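Periplasmic protein-probably involved in high-affinity Fe2+ transport (PDB 5I0Y) probably helps high-affinity uptake of ferrous iron in the periplasm of uropathogenic Escherichia coli, binding copper at a site required for that iron transport. Local coordinates at residues I70-V75 / E81-T86; F87-A92 / P96-N101; M124-D129 / G135-P140. The protein carries 1 engineered substitution. All coordinates share one frame; numbering follows the deposited sequence.

Interaction 1 (I70-V75 / E81-T86); sequences ISYTLV and EKQEGT
Ser-71 and Thr-86 face each other at one end of an antiparallel ladder that joins the two strands of a beta hairpin, with Ser-71 CB 4.1 Å from Thr-86 CG2. This first couple of the segments 70-75 and 81-86 is non-hydrogen-bonded. The next, Tyr-72 with Gly-85, is hydrogen-bonded in both directions, and Tyr-72 N donates to Gly-85 O over 2.9 Å. At Tyr-72 the ring carbon CG stands between the backbone N and the carbonyl carbon (chi1 70°), which swings the phenol across the partner strand. One face of the ring then lies on the glycine backbone, CE2 being 3.4 Å from Gly-85 CA. On the other side of the sheet a water donates to Tyr-72 O. Thr-73 OG1 donates to Glu-84 OE1 at 2.7 Å, meeting the oxygen on its syn side but 35° out of the carboxylate plane. A bend at chi2 (-111°) lays the Glu-84 carboxylate alongside the threonine, whose CG2 also packs 4.0 Å from Lys-82 CD. At Leu-74 the second pair of backbone bonds joins Gln-83, the one from Leu-74 N to Gln-83 O being almost straight at 2.8 Å. The pair Val-75 with Lys-82 ends the ladder, Val-75 CG2 lying alongside the aliphatic chain, 4.0 Å from Lys-82 CE. Strand 108-117 borders the other edge of strand 69-76, and its His-115 is a second hydrogen-bond partner of Thr-73 OG1. Beneath the face bearing Tyr-72 and Leu-74 lie Ile-102 of strand 95-102 and the loop residues Met-104 and Met-105.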
ATOM      1  N   ILE B  70      -0.314   9.819   7.107  1.00  9.82           N
ATOM      2  CA  ILE B  70       0.461  10.023   8.323  1.00  9.99           C
ATOM      3  C   ILE B  70       1.225  11.316   8.245  1.00 10.10           C
ATOM      4  O   ILE B  70       1.981  11.551   7.278  1.00 10.44           O
ATOM      5  CB  ILE B  70       1.447   8.865   8.598  1.00  9.99           C
ATOM      6  CG1 ILE B  70       0.713   7.532   8.542  1.00  9.96           C
ATOM      7  CG2 ILE B  70       2.129   9.057   9.956  1.00 10.84           C
ATOM      8  CD1 ILE B  70       1.633   6.337   8.665  1.00 10.56           C
ATOM      9  N   SER B  71       1.032  12.147   9.268  1.00 10.44           N
ATOM     10  CA  SER B  71       1.857  13.333   9.463  1.00 11.41           C
ATOM     11  C   SER B  71       2.585  13.199  10.799  1.00 11.18           C
ATOM     12  O   SER B  71       2.274  12.316  11.593  1.00 11.45           O
ATOM     13  CB  SER B  71       1.055  14.631   9.390  1.00 12.62           C
ATOM     14  OG  SER B  71       0.125  14.714  10.439  1.00 14.45           O
ATOM     15  N   TYR B  72       3.580  14.043  11.015  1.00 11.31           N
ATOM     16  CA  TYR B  72       4.350  13.978  12.248  1.00 11.40           C
ATOM     17  C   TYR B  72       4.526  15.355  12.876  1.00 11.51           C
ATOM     18  O   TYR B  72       4.489  16.371  12.192  1.00 11.97           O
ATOM     19  CB  TYR B  72       5.734  13.317  12.001  1.00 11.98           C
ATOM     20  CG  TYR B  72       6.671  14.179  11.180  1.00 12.95           C
ATOM     21  CD1 TYR B  72       7.445  15.174  11.786  1.00 13.06           C
ATOM     22  CD2 TYR B  72       6.747  14.039   9.794  1.00 13.01           C
ATOM     23  CE1 TYR B  72       8.294  15.980  11.051  1.00 14.48           C
ATOM     24  CE2 TYR B  72       7.600  14.848   9.045  1.00 13.98           C
ATOM     25  CZ  TYR B  72       8.350  15.826   9.688  1.00 14.73           C
ATOM     26  OH  TYR B  72       9.200  16.662   8.997  1.00 16.49           O
ATOM     27  N   THR B  73       4.751  15.351  14.187  1.00 11.13           N
ATOM     28  CA  THR B  73       5.157  16.549  14.917  1.00 11.65           C
ATOM     29  C   THR B  73       6.383  16.154  15.714  1.00 11.36           C
ATOM     30  O   THR B  73       6.304  15.276  16.564  1.00 11.53           O
ATOM     31  CB  THR B  73       4.051  17.049  15.864  1.00 12.06           C
ATOM     32  OG1 THR B  73       2.864  17.304  15.107  1.00 12.90           O
ATOM     33  CG2 THR B  73       4.493  18.340  16.570  1.00 12.90           C
ATOM     34  N   LEU B  74       7.510  16.785  15.410  1.00 10.98           N
ATOM     35  CA  LEU B  74       8.794  16.457  16.002  1.00 11.49           C
ATOM     36  C   LEU B  74       9.224  17.606  16.895  1.00 11.53           C
ATOM     37  O   LEU B  74       9.188  18.762  16.485  1.00 11.94           O
ATOM     38  CB  LEU B  74       9.825  16.248  14.881  1.00 11.75           C
ATOM     39  CG  LEU B  74      11.271  15.889  15.232  1.00 11.95           C
ATOM     40  CD1 LEU B  74      11.315  14.494  15.862  1.00 12.43           C
ATOM     41  CD2 LEU B  74      12.164  15.993  13.990  1.00 12.53           C
ATOM     42  N   VAL B  75       9.637  17.273  18.112  1.00 11.83           N
ATOM     43  CA  VAL B  75      10.021  18.292  19.087  1.00 12.37           C
ATOM     44  C   VAL B  75      11.364  17.922  19.686  1.00 12.00           C
ATOM     45  O   VAL B  75      11.549  16.820  20.193  1.00 12.39           O
ATOM     46  CB  VAL B  75       8.950  18.469  20.208  1.00 12.49           C
ATOM     47  CG1 VAL B  75       9.378  19.525  21.228  1.00 13.69           C
ATOM     48  CG2 VAL B  75       7.586  18.818  19.626  1.00 13.70           C
ATOM     49  N   GLU B  81      12.480  23.370  20.036  1.00 14.54           N
ATOM     50  CA  GLU B  81      12.241  23.563  18.601  1.00 15.03           C
ATOM     51  C   GLU B  81      11.299  22.479  18.052  1.00 14.29           C
ATOM     52  O   GLU B  81      11.430  21.301  18.393  1.00 13.39           O
ATOM     53  CB  GLU B  81      13.551  23.587  17.811  1.00 16.23           C
ATOM     54  CG  GLU B  81      13.395  24.272  16.455  1.00 18.46           C
ATOM     55  CD  GLU B  81      14.633  24.191  15.588  1.00 19.76           C
ATOM     56  OE1 GLU B  81      15.736  23.942  16.107  1.00 21.64           O
ATOM     57  OE2 GLU B  81      14.503  24.381  14.365  1.00 23.10           O
ATOM     58  N   LYS B  82      10.356  22.904  17.220  1.00 14.01           N
ATOM     59  CA  LYS B  82       9.311  22.025  16.698  1.00 14.71           C
ATOM     60  C   LYS B  82       9.294  22.026  15.168  1.00 14.72           C
ATOM     61  O   LYS B  82       9.559  23.046  14.535  1.00 14.86           O
ATOM     62  CB  LYS B  82       7.951  22.489  17.216  1.00 15.65           C
ATOM     63  CG  LYS B  82       6.773  21.631  16.762  1.00 16.40           C
ATOM     64  CD  LYS B  82       5.452  22.152  17.301  1.00 17.45           C
ATOM     65  CE  LYS B  82       5.388  22.006  18.813  1.00 17.07           C
ATOM     66  NZ  LYS B  82       4.277  22.802  19.407  1.00 17.44           N
ATOM     67  N   GLN B  83       8.982  20.870  14.585  1.00 14.71           N
ATOM     68  CA  GLN B  83       8.868  20.731  13.136  1.00 15.34           C
ATOM     69  C   GLN B  83       7.685  19.832  12.853  1.00 15.10           C
ATOM     70  O   GLN B  83       7.477  18.833  13.547  1.00 15.15           O
ATOM     71  CB  GLN B  83      10.148  20.103  12.582  1.00 15.77           C
ATOM     72  CG  GLN B  83      10.224  19.988  11.066  1.00 17.26           C
ATOM     73  CD  GLN B  83      11.423  19.169  10.636  1.00 18.18           C
ATOM     74  OE1 GLN B  83      12.558  19.453  11.021  1.00 20.50           O
ATOM     75  NE2 GLN B  83      11.178  18.127   9.870  1.00 17.84           N
ATOM     76  N   GLU B  84       6.895  20.200  11.851  1.00 15.45           N
ATOM     77  CA  GLU B  84       5.765  19.399  11.403  1.00 16.49           C
ATOM     78  C   GLU B  84       5.996  19.021   9.951  1.00 15.32           C
ATOM     79  O   GLU B  84       6.644  19.763   9.200  1.00 15.63           O
ATOM     80  CB  GLU B  84       4.449  20.176  11.511  1.00 18.92           C
ATOM     81  CG  GLU B  84       4.366  21.188  12.649  1.00 23.15           C
ATOM     82  CD  GLU B  84       3.394  20.808  13.758  1.00 25.56           C
ATOM     83  OE1 GLU B  84       2.863  19.672  13.779  1.00 28.05           O
ATOM     84  OE2 GLU B  84       3.171  21.666  14.640  1.00 27.58           O
ATOM     85  N   GLY B  85       5.482  17.863   9.550  1.00 13.85           N
ATOM     86  CA  GLY B  85       5.587  17.443   8.156  1.00 13.88           C
ATOM     87  C   GLY B  85       4.714  16.236   7.891  1.00 13.54           C
ATOM     88  O   GLY B  85       3.948  15.800   8.753  1.00 13.21           O
ATOM     89  N   THR B  86       4.773  15.737   6.663  1.00 13.61           N
ATOM     90  CA  THR B  86       3.963  14.604   6.247  1.00 13.74           C
ATOM     91  C   THR B  86       4.884  13.508   5.724  1.00 12.68           C
ATOM     92  O   THR B  86       5.983  13.774   5.233  1.00 14.44           O
ATOM     93  CB  THR B  86       2.992  14.999   5.126  1.00 14.55           C
ATOM     94  OG1 THR B  86       3.759  15.557   4.052  1.00 16.55           O
ATOM     95  CG2 THR B  86       1.975  16.026   5.645  1.00 15.73           C
TER
HETATM   96  O   HOH W   1       1.855  17.553  11.354  1.00 26.66           O

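Interaction 2 (F87-A92 / P96-N101). With CU (copper (II) ion), chain D.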
ATOM      1  N   PHE B  87       4.430  12.276   5.869  1.00 11.61           N
ATOM      2  CA  PHE B  87       5.113  11.121   5.267  1.00 10.74           C
ATOM      3  C   PHE B  87       4.438  10.756   3.960  1.00 10.91           C
ATOM      4  O   PHE B  87       3.272  11.076   3.726  1.00 11.40           O
ATOM      5  CB  PHE B  87       5.067   9.889   6.178  1.00 10.76           C
ATOM      6  CG  PHE B  87       5.886   9.998   7.445  1.00 10.82           C
ATOM      7  CD1 PHE B  87       7.085  10.705   7.491  1.00 11.36           C
ATOM      8  CD2 PHE B  87       5.473   9.321   8.576  1.00 11.30           C
ATOM      9  CE1 PHE B  87       7.823  10.763   8.661  1.00 11.53           C
ATOM     10  CE2 PHE B  87       6.203   9.379   9.748  1.00 11.55           C
ATOM     11  CZ  PHE B  87       7.391  10.085   9.783  1.00 11.63           C
ATOM     12  N   MET B  88       5.204  10.090   3.112  1.00 10.85           N
ATOM     13  CA  MET B  88       4.694   9.486   1.883  1.00 11.10           C
ATOM     14  C   MET B  88       4.751   7.969   2.002  1.00  9.74           C
ATOM     15  O   MET B  88       5.621   7.432   2.692  1.00  9.04           O
ATOM     16  CB  MET B  88       5.633   9.825   0.726  1.00 13.82           C
ATOM     17  CG  MET B  88       5.792  11.288   0.416  1.00 16.54           C
ATOM     18  SD  MET B  88       7.325  11.491  -0.507  1.00 22.80           S
ATOM     19  CE  MET B  88       8.511  11.599   0.841  1.00 20.34           C
ATOM     20  N   PRO B  89       3.882   7.258   1.277  1.00  9.40           N
ATOM     21  CA  PRO B  89       4.081   5.819   1.099  1.00  9.08           C
ATOM     22  C   PRO B  89       5.290   5.572   0.203  1.00  8.68           C
ATOM     23  O   PRO B  89       5.483   6.296  -0.779  1.00  8.76           O
ATOM     24  CB  PRO B  89       2.785   5.343   0.408  1.00  9.13           C
ATOM     25  CG  PRO B  89       1.903   6.536   0.324  1.00  9.94           C
ATOM     26  CD  PRO B  89       2.762   7.754   0.470  1.00  9.79           C
ATOM     27  N   MET B  90       6.105   4.595   0.595  1.00  8.37           N
ATOM     28  CA  MET B  90       7.377   4.345  -0.082  1.00  9.26           C
ATOM     29  C   MET B  90       7.667   2.866  -0.112  1.00  8.94           C
ATOM     30  O   MET B  90       7.068   2.087   0.613  1.00  8.77           O
ATOM     31  CB  MET B  90       8.523   5.033   0.658  1.00  9.80           C
ATOM     32  CG  MET B  90       8.257   6.487   0.970  1.00 10.25           C
ATOM     33  SD  MET B  90       9.704   7.422   1.508  1.00 11.69           S
ATOM     34  CE  MET B  90      10.462   7.785  -0.057  1.00 12.58           C
ATOM     35  N   VAL B  91       8.588   2.475  -0.990  1.00  9.34           N
ATOM     36  CA  VAL B  91       9.142   1.133  -0.958  1.00  9.03           C
ATOM     37  C   VAL B  91      10.666   1.183  -1.084  1.00  9.03           C
ATOM     38  O   VAL B  91      11.207   1.908  -1.931  1.00  9.59           O
ATOM     39  CB  VAL B  91       8.461   0.182  -1.974  1.00  9.34           C
ATOM     40  CG1 VAL B  91       8.705   0.619  -3.411  1.00 10.01           C
ATOM     41  CG2 VAL B  91       8.872  -1.268  -1.718  1.00  9.45           C
ATOM     42  N   ALA B  92      11.333   0.445  -0.199  1.00  8.75           N
ATOM     43  CA  ALA B  92      12.800   0.318  -0.209  1.00  9.43           C
ATOM     44  C   ALA B  92      13.139  -1.159  -0.302  1.00  9.71           C
ATOM     45  O   ALA B  92      12.254  -2.021  -0.435  1.00  9.99           O
ATOM     46  CB  ALA B  92      13.382   0.939   1.053  1.00  9.82           C
ATOM     47  N   PRO B  96       7.780  -2.093   1.929  1.00  8.61           N
ATOM     48  CA  PRO B  96       7.100  -0.789   1.968  1.00  8.47           C
ATOM     49  C   PRO B  96       7.100  -0.165   3.356  1.00  8.48           C
ATOM     50  O   PRO B  96       7.176  -0.876   4.359  1.00  9.16           O
ATOM     51  CB  PRO B  96       5.664  -1.152   1.560  1.00  8.38           C
ATOM     52  CG  PRO B  96       5.505  -2.574   1.970  1.00  8.51           C
ATOM     53  CD  PRO B  96       6.851  -3.221   1.735  1.00  8.77           C
ATOM     54  N   HIS B  97       7.006   1.158   3.401  1.00  7.92           N
ATOM     55  CA  HIS B  97       6.909   1.896   4.677  1.00  7.77           C
ATOM     56  C   HIS B  97       6.315   3.249   4.402  1.00  7.58           C
ATOM     57  O   HIS B  97       5.929   3.545   3.261  1.00  8.00           O
ATOM     58  CB  HIS B  97       8.301   1.987   5.351  1.00  8.24           C
ATOM     59  CG  HIS B  97       9.292   2.799   4.567  1.00  8.30           C
ATOM     60  ND1 HIS B  97      10.357   2.251   3.930  1.00  9.05           N
ATOM     61  CD2 HIS B  97       9.322   4.156   4.284  1.00  7.99           C
ATOM     62  CE1 HIS B  97      11.031   3.229   3.290  1.00  8.83           C
ATOM     63  NE2 HIS B  97      10.402   4.387   3.492  1.00  8.92           N
ATOM     64  N   TYR B  98       6.187   4.068   5.454  1.00  7.30           N
ATOM     65  CA  TYR B  98       5.869   5.492   5.272  1.00  7.39           C
ATOM     66  C   TYR B  98       7.040   6.316   5.763  1.00  7.49           C
ATOM     67  O   TYR B  98       7.617   5.992   6.791  1.00  7.73           O
ATOM     68  CB  TYR B  98       4.590   5.889   6.034  1.00  7.08           C
ATOM     69  CG  TYR B  98       3.395   5.059   5.638  1.00  6.79           C
ATOM     70  CD1 TYR B  98       2.582   5.448   4.566  1.00  6.65           C
ATOM     71  CD2 TYR B  98       3.089   3.895   6.325  1.00  6.77           C
ATOM     72  CE1 TYR B  98       1.485   4.684   4.199  1.00  6.81           C
ATOM     73  CE2 TYR B  98       1.989   3.114   5.965  1.00  6.74           C
ATOM     74  CZ  TYR B  98       1.197   3.513   4.896  1.00  6.64           C
ATOM     75  OH  TYR B  98       0.115   2.737   4.536  1.00  7.00           O
ATOM     76  N   GLY B  99       7.408   7.374   5.051  1.00  7.90           N
ATOM     77  CA  GLY B  99       8.553   8.145   5.515  1.00  8.63           C
ATOM     78  C   GLY B  99       8.817   9.415   4.765  1.00  8.36           C
ATOM     79  O   GLY B  99       8.051   9.796   3.889  1.00  8.97           O
ATOM     80  N   ALA B 100       9.896  10.086   5.167  1.00  8.98           N
ATOM     81  CA  ALA B 100      10.329  11.354   4.545  1.00  9.50           C
ATOM     82  C   ALA B 100      11.733  11.678   4.999  1.00  9.89           C
ATOM     83  O   ALA B 100      12.092  11.442   6.151  1.00  9.86           O
ATOM     84  CB  ALA B 100       9.404  12.518   4.898  1.00 10.38           C
ATOM     85  N   ASN B 101      12.544  12.222   4.093  1.00  9.97           N
ATOM     86  CA  ASN B 101      13.793  12.872   4.500  1.00 10.71           C
ATOM     87  C   ASN B 101      13.441  14.111   5.311  1.00 11.07           C
ATOM     88  O   ASN B 101      12.558  14.886   4.931  1.00 11.59           O
ATOM     89  CB  ASN B 101      14.594  13.322   3.287  1.00 10.99           C
ATOM     90  CG  ASN B 101      15.342  12.190   2.607  1.00 10.59           C
ATOM     91  OD1 ASN B 101      15.447  11.053   3.102  1.00 10.45           O
ATOM     92  ND2 ASN B 101      15.940  12.526   1.462  1.00 11.59           N
TER
HETATM   93 CU    CU D 202      11.145   6.037   2.551  1.00  9.66          CU
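A tight beta hairpin of strands 82-92 and 95-102 supplies two of the ligands of the copper site through Met-90 and His-97, which face each other as a hydrogen-bonded antiparallel pair. Met-90 SD binds the copper ion at 2.2 Å and His-97 NE2 at 2.0 Å. Both side chains leave the same face of the sheet and cross at an angle. In His-97 a chi1 of 65° folds the imidazole back over its own backbone toward the methionine, where NE2 lies 3.5 Å from Met-90 CB. Below the metal the backbones are locked by reciprocal bonds, among them Met-90 N to His-97 O at 2.9 Å. The matching bond from His-97 N reaches Met-90 O from above the carbonyl plane. The two strand segments run 130° apart in direction. Met-88 and Gly-99 form the second reciprocal pair. His-44 completes the copper coordination within the chain, and His-127 of the second subunit closes it across the dimer interface. Met-90 and Val-91 also extend the sheet as a parallel ladder with that subunit. On the face away from the copper, the Tyr-98 ring lies against Pro-89, with CE1 4.1 Å from Pro-89 CB, while its hydroxyl hydrogen-bonds with Ile-65 O. At the hairpin's far end Phe-87 packs against the Gly-99 backbone, its CD1 3.5 Å from Gly-99 C, with Tyr-98 O over one ring face. The Ala-100 methyl CB sits in the plane of the Phe-87 ring, at its edge, 3.9 Å from CD1.

Interaction 3 (M124-D129 / G135-P140). With CU (copper (II) ion), chain C.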
ATOM      1  N   MET B 124      -8.749   3.337  -0.052  1.00 11.91           N
ATOM      2  CA  MET B 124      -8.968   1.904   0.066  1.00 11.66           C
ATOM      3  C   MET B 124     -10.377   1.683   0.602  1.00 12.13           C
ATOM      4  O   MET B 124     -10.794   2.360   1.548  1.00 13.93           O
ATOM      5  CB  MET B 124      -7.923   1.225   0.957  1.00 11.63           C
ATOM      6  CG  MET B 124      -8.235  -0.235   1.245  1.00 11.85           C
ATOM      7  SD  MET B 124      -6.918  -1.094   2.107  1.00 11.95           S
ATOM      8  CE  MET B 124      -6.109  -1.904   0.725  1.00 10.89           C
ATOM      9  N   HIS B 125     -11.088   0.748  -0.013  1.00 11.79           N
ATOM     10  CA  HIS B 125     -12.495   0.460   0.318  1.00 12.06           C
ATOM     11  C   HIS B 125     -12.673  -0.889   0.923  1.00 12.57           C
ATOM     12  O   HIS B 125     -12.471  -1.905   0.254  1.00 12.68           O
ATOM     13  CB  HIS B 125     -13.339   0.543  -0.947  1.00 13.51           C
ATOM     14  CG  HIS B 125     -13.318   1.897  -1.587  1.00 14.80           C
ATOM     15  ND1 HIS B 125     -14.291   2.800  -1.393  1.00 16.80           N
ATOM     16  CD2 HIS B 125     -12.371   2.512  -2.399  1.00 15.47           C
ATOM     17  CE1 HIS B 125     -13.996   3.933  -2.056  1.00 17.75           C
ATOM     18  NE2 HIS B 125     -12.822   3.759  -2.669  1.00 17.00           N
ATOM     19  N   ARG B 126     -13.114  -0.935   2.180  1.00 12.05           N
ATOM     20  CA  ARG B 126     -13.364  -2.224   2.834  1.00 12.67           C
ATOM     21  C   ARG B 126     -14.701  -2.827   2.397  1.00 12.05           C
ATOM     22  O   ARG B 126     -15.695  -2.099   2.219  1.00 12.52           O
ATOM     23  CB  ARG B 126     -13.313  -2.105   4.365  1.00 14.20           C
ATOM     24  CG  ARG B 126     -14.456  -1.309   4.955  1.00 15.71           C
ATOM     25  CD  ARG B 126     -14.415  -1.256   6.470  1.00 17.71           C
ATOM     26  NE  ARG B 126     -15.579  -0.479   6.872  1.00 18.66           N
ATOM     27  CZ  ARG B 126     -16.678  -0.986   7.425  1.00 17.80           C
ATOM     28  NH1 ARG B 126     -16.758  -2.279   7.725  1.00 17.25           N
ATOM     29  NH2 ARG B 126     -17.686  -0.180   7.723  1.00 19.50           N
ATOM     30  N   HIS B 127     -14.708  -4.148   2.245  1.00 11.15           N
ATOM     31  CA  HIS B 127     -15.958  -4.913   2.166  1.00 11.00           C
ATOM     32  C   HIS B 127     -16.684  -4.862   3.488  1.00 11.41           C
ATOM     33  O   HIS B 127     -16.067  -4.938   4.540  1.00 11.86           O
ATOM     34  CB  HIS B 127     -15.684  -6.353   1.758  1.00 10.77           C
ATOM     35  CG  HIS B 127     -15.269  -6.523   0.304  1.00 10.15           C
ATOM     36  ND1 HIS B 127     -15.631  -7.590  -0.416  1.00 10.17           N
ATOM     37  CD2 HIS B 127     -14.481  -5.718  -0.550  1.00  9.91           C
ATOM     38  CE1 HIS B 127     -15.101  -7.506  -1.661  1.00  9.98           C
ATOM     39  NE2 HIS B 127     -14.425  -6.352  -1.750  1.00  9.67           N
ATOM     40  N   THR B 128     -18.009  -4.743   3.436  1.00 11.80           N
ATOM     41  CA  THR B 128     -18.799  -4.566   4.662  1.00 12.89           C
ATOM     42  C   THR B 128     -19.894  -5.617   4.852  1.00 13.85           C
ATOM     43  O   THR B 128     -20.611  -5.542   5.847  1.00 15.67           O
ATOM     44  CB  THR B 128     -19.496  -3.185   4.698  1.00 12.53           C
ATOM     45  OG1 THR B 128     -20.387  -3.073   3.581  1.00 13.12           O
ATOM     46  CG2 THR B 128     -18.466  -2.034   4.675  1.00 12.29           C
ATOM     47  N   ASP B 129     -20.058  -6.554   3.924  1.00 14.61           N
ATOM     48  CA  ASP B 129     -21.163  -7.516   4.037  1.00 14.69           C
ATOM     49  C   ASP B 129     -20.837  -8.730   4.889  1.00 15.43           C
ATOM     50  O   ASP B 129     -19.700  -8.935   5.298  1.00 15.24           O
ATOM     51  CB  ASP B 129     -21.708  -7.913   2.655  1.00 16.13           C
ATOM     52  CG  ASP B 129     -20.646  -8.493   1.718  1.00 16.63           C
ATOM     53  OD1 ASP B 129     -19.665  -9.124   2.142  1.00 16.01           O
ATOM     54  OD2 ASP B 129     -20.830  -8.321   0.508  1.00 16.88           O
ATOM     55  N   GLY B 135     -14.317  -5.719   9.838  1.00 11.84           N
ATOM     56  CA  GLY B 135     -14.660  -4.695  10.804  1.00 11.95           C
ATOM     57  C   GLY B 135     -14.462  -3.268  10.319  1.00 12.46           C
ATOM     58  O   GLY B 135     -13.703  -2.994   9.370  1.00 12.11           O
ATOM     59  N   ARG B 136     -15.148  -2.333  10.968  1.00 12.61           N
ATOM     60  CA  ARG B 136     -15.056  -0.918  10.643  1.00 13.22           C
ATOM     61  C   ARG B 136     -13.666  -0.391  10.920  1.00 12.31           C
ATOM     62  O   ARG B 136     -12.936  -0.931  11.756  1.00 12.37           O
ATOM     63  CB  ARG B 136     -16.049  -0.128  11.485  1.00 14.84           C
ATOM     64  CG  ARG B 136     -17.475  -0.500  11.136  1.00 15.51           C
ATOM     65  CD  ARG B 136     -18.435  -0.074  12.236  1.00 17.32           C
ATOM     66  NE  ARG B 136     -19.795  -0.534  11.958  1.00 18.35           N
ATOM     67  CZ  ARG B 136     -20.268  -1.753  12.223  1.00 19.07           C
ATOM     68  NH1 ARG B 136     -19.501  -2.697  12.758  1.00 19.86           N
ATOM     69  NH2 ARG B 136     -21.526  -2.035  11.928  1.00 19.22           N
ATOM     70  N   TRP B 137     -13.311   0.680  10.225  1.00 12.36           N
ATOM     71  CA  TRP B 137     -12.037   1.317  10.548  1.00 12.49           C
ATOM     72  C   TRP B 137     -12.074   1.956  11.890  1.00 12.52           C
ATOM     73  O   TRP B 137     -13.101   2.495  12.313  1.00 13.13           O
ATOM     74  CB  TRP B 137     -11.631   2.363   9.520  1.00 12.55           C
ATOM     75  CG  TRP B 137     -11.347   1.786   8.177  1.00 13.28           C
ATOM     76  CD1 TRP B 137     -12.035   2.032   6.996  1.00 13.33           C
ATOM     77  CD2 TRP B 137     -10.295   0.834   7.827  1.00 13.61           C
ATOM     78  NE1 TRP B 137     -11.500   1.308   5.968  1.00 13.55           N
ATOM     79  CE2 TRP B 137     -10.445   0.579   6.391  1.00 13.46           C
ATOM     80  CE3 TRP B 137      -9.270   0.206   8.526  1.00 13.58           C
ATOM     81  CZ2 TRP B 137      -9.600  -0.284   5.708  1.00 14.11           C
ATOM     82  CZ3 TRP B 137      -8.429  -0.667   7.823  1.00 14.22           C
ATOM     83  CH2 TRP B 137      -8.594  -0.903   6.451  1.00 13.87           C
ATOM     84  N   TRP B 138     -10.930   1.914  12.558  1.00 12.13           N
ATOM     85  CA  TRP B 138     -10.671   2.753  13.716  1.00 12.10           C
ATOM     86  C   TRP B 138     -10.656   4.212  13.346  1.00 12.65           C
ATOM     87  O   TRP B 138     -10.506   4.564  12.172  1.00 12.51           O
ATOM     88  CB  TRP B 138      -9.348   2.347  14.344  1.00 11.86           C
ATOM     89  CG  TRP B 138      -8.291   1.943  13.328  1.00 11.34           C
ATOM     90  CD1 TRP B 138      -7.973   0.661  12.890  1.00 11.64           C
ATOM     91  CD2 TRP B 138      -7.396   2.834  12.597  1.00 10.79           C
ATOM     92  NE1 TRP B 138      -6.949   0.699  11.969  1.00 11.47           N
ATOM     93  CE2 TRP B 138      -6.567   1.975  11.746  1.00 10.82           C
ATOM     94  CE3 TRP B 138      -7.187   4.206  12.582  1.00 10.93           C
ATOM     95  CZ2 TRP B 138      -5.586   2.502  10.920  1.00 10.89           C
ATOM     96  CZ3 TRP B 138      -6.188   4.731  11.743  1.00 10.90           C
ATOM     97  CH2 TRP B 138      -5.406   3.888  10.942  1.00 10.88           C
ATOM     98  N   LYS B 139     -10.842   5.072  14.346  1.00 13.03           N
ATOM     99  CA  LYS B 139     -10.804   6.519  14.136  1.00 13.74           C
ATOM    100  C   LYS B 139      -9.362   7.007  14.129  1.00 12.90           C
ATOM    101  O   LYS B 139      -8.484   6.340  14.690  1.00 12.72           O
ATOM    102  CB  LYS B 139     -11.581   7.249  15.241  1.00 15.74           C
ATOM    103  CG  LYS B 139     -13.093   7.052  15.184  1.00 18.86           C
ATOM    104  CD  LYS B 139     -13.802   7.724  16.352  1.00 21.60           C
ATOM    105  CE  LYS B 139     -15.253   7.276  16.461  1.00 23.87           C
ATOM    106  NZ  LYS B 139     -15.403   5.987  17.201  1.00 25.37           N
ATOM    107  N   PRO B 140      -9.112   8.174  13.503  1.00 12.58           N
ATOM    108  CA  PRO B 140      -7.758   8.733  13.504  1.00 12.58           C
ATOM    109  C   PRO B 140      -7.187   8.812  14.929  1.00 12.45           C
ATOM    110  O   PRO B 140      -7.924   9.046  15.901  1.00 12.40           O
ATOM    111  CB  PRO B 140      -7.947  10.131  12.887  1.00 12.92           C
ATOM    112  CG  PRO B 140      -9.169  10.007  12.029  1.00 13.13           C
ATOM    113  CD  PRO B 140     -10.057   9.025  12.747  1.00 12.88           C
TER
HETATM  114 CU    CU C 201     -13.513  -5.490  -3.623  0.50  8.05          CU
HETATM  115  O   HOH W   2     -12.672   1.713   3.518  1.00 18.51           O
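Gly-135 begins the contact through its carbonyl oxygen, which lies 3.5 Å from Arg-126 CD, where the arginine reaches across from strand 125-127 to the loop 135-140. The Arg-126 chain is extended from CG to NE, carrying its guanidinium well out over the loop. Arg-136 follows, lying over the guanidinium: its CA stands 3.5 Å above the Arg-126 plane, near the centre, and its CG comes 3.4 Å from Arg-126 NH2. Thr-128 CG2 covers the opposite face, so the flat group is sandwiched between aliphatic carbons. The two arginine side chains cross, their guanidinium planes turned 40° from each other. Trp-137 then brings its indole beside the stem of the same arginine. Arg-126 CD sits over the five-membered ring in a CH-pi contact, 4.2 Å from its centroid and 24° off the normal. At the indole edge a water accepts from Trp-137 NE1 at 2.7 Å and from Arg-126 N at 3.0 Å, bridging side chain and strand. Arg-126 NH2 makes its salt bridge outside this loop, with Glu-30 of the second subunit. Next along the strand, His-127 NE2 binds a copper ion that His-44, Met-90 and His-97 of that subunit also hold. The carbons on both faces, together with the salt bridge, fix the orientation of the Arg-126 guanidinium, and its charge is probably balanced by Glu-30 of the second subunit. One arginine thus ties the loop 135-140 and the second subunit to strand 125-127, which also carries the copper ligand His-127.

Along the chain the three contacts come in series. Interactions 1 and 2, with centres 15 Å apart, are successive hairpins sharing strand 82-92, so strands 69-76, 82-92 and 95-102 lie side by side in one antiparallel sheet; the two contacts also touch, Tyr-72 CD2 lying 3.6 Å from Phe-87 CE1. Interaction 3 stands apart, 27 Å from interaction 1 and 23 Å from interaction 2 between centres, on a short strand and loop. Both interactions 2 and 3 meet the second subunit. There each copper site combines the hairpin ligands and His-44 of one chain with His-127 of the other, so interactions 2 and 3 of one chain serve different copper ions, tying metal binding to dimer assembly.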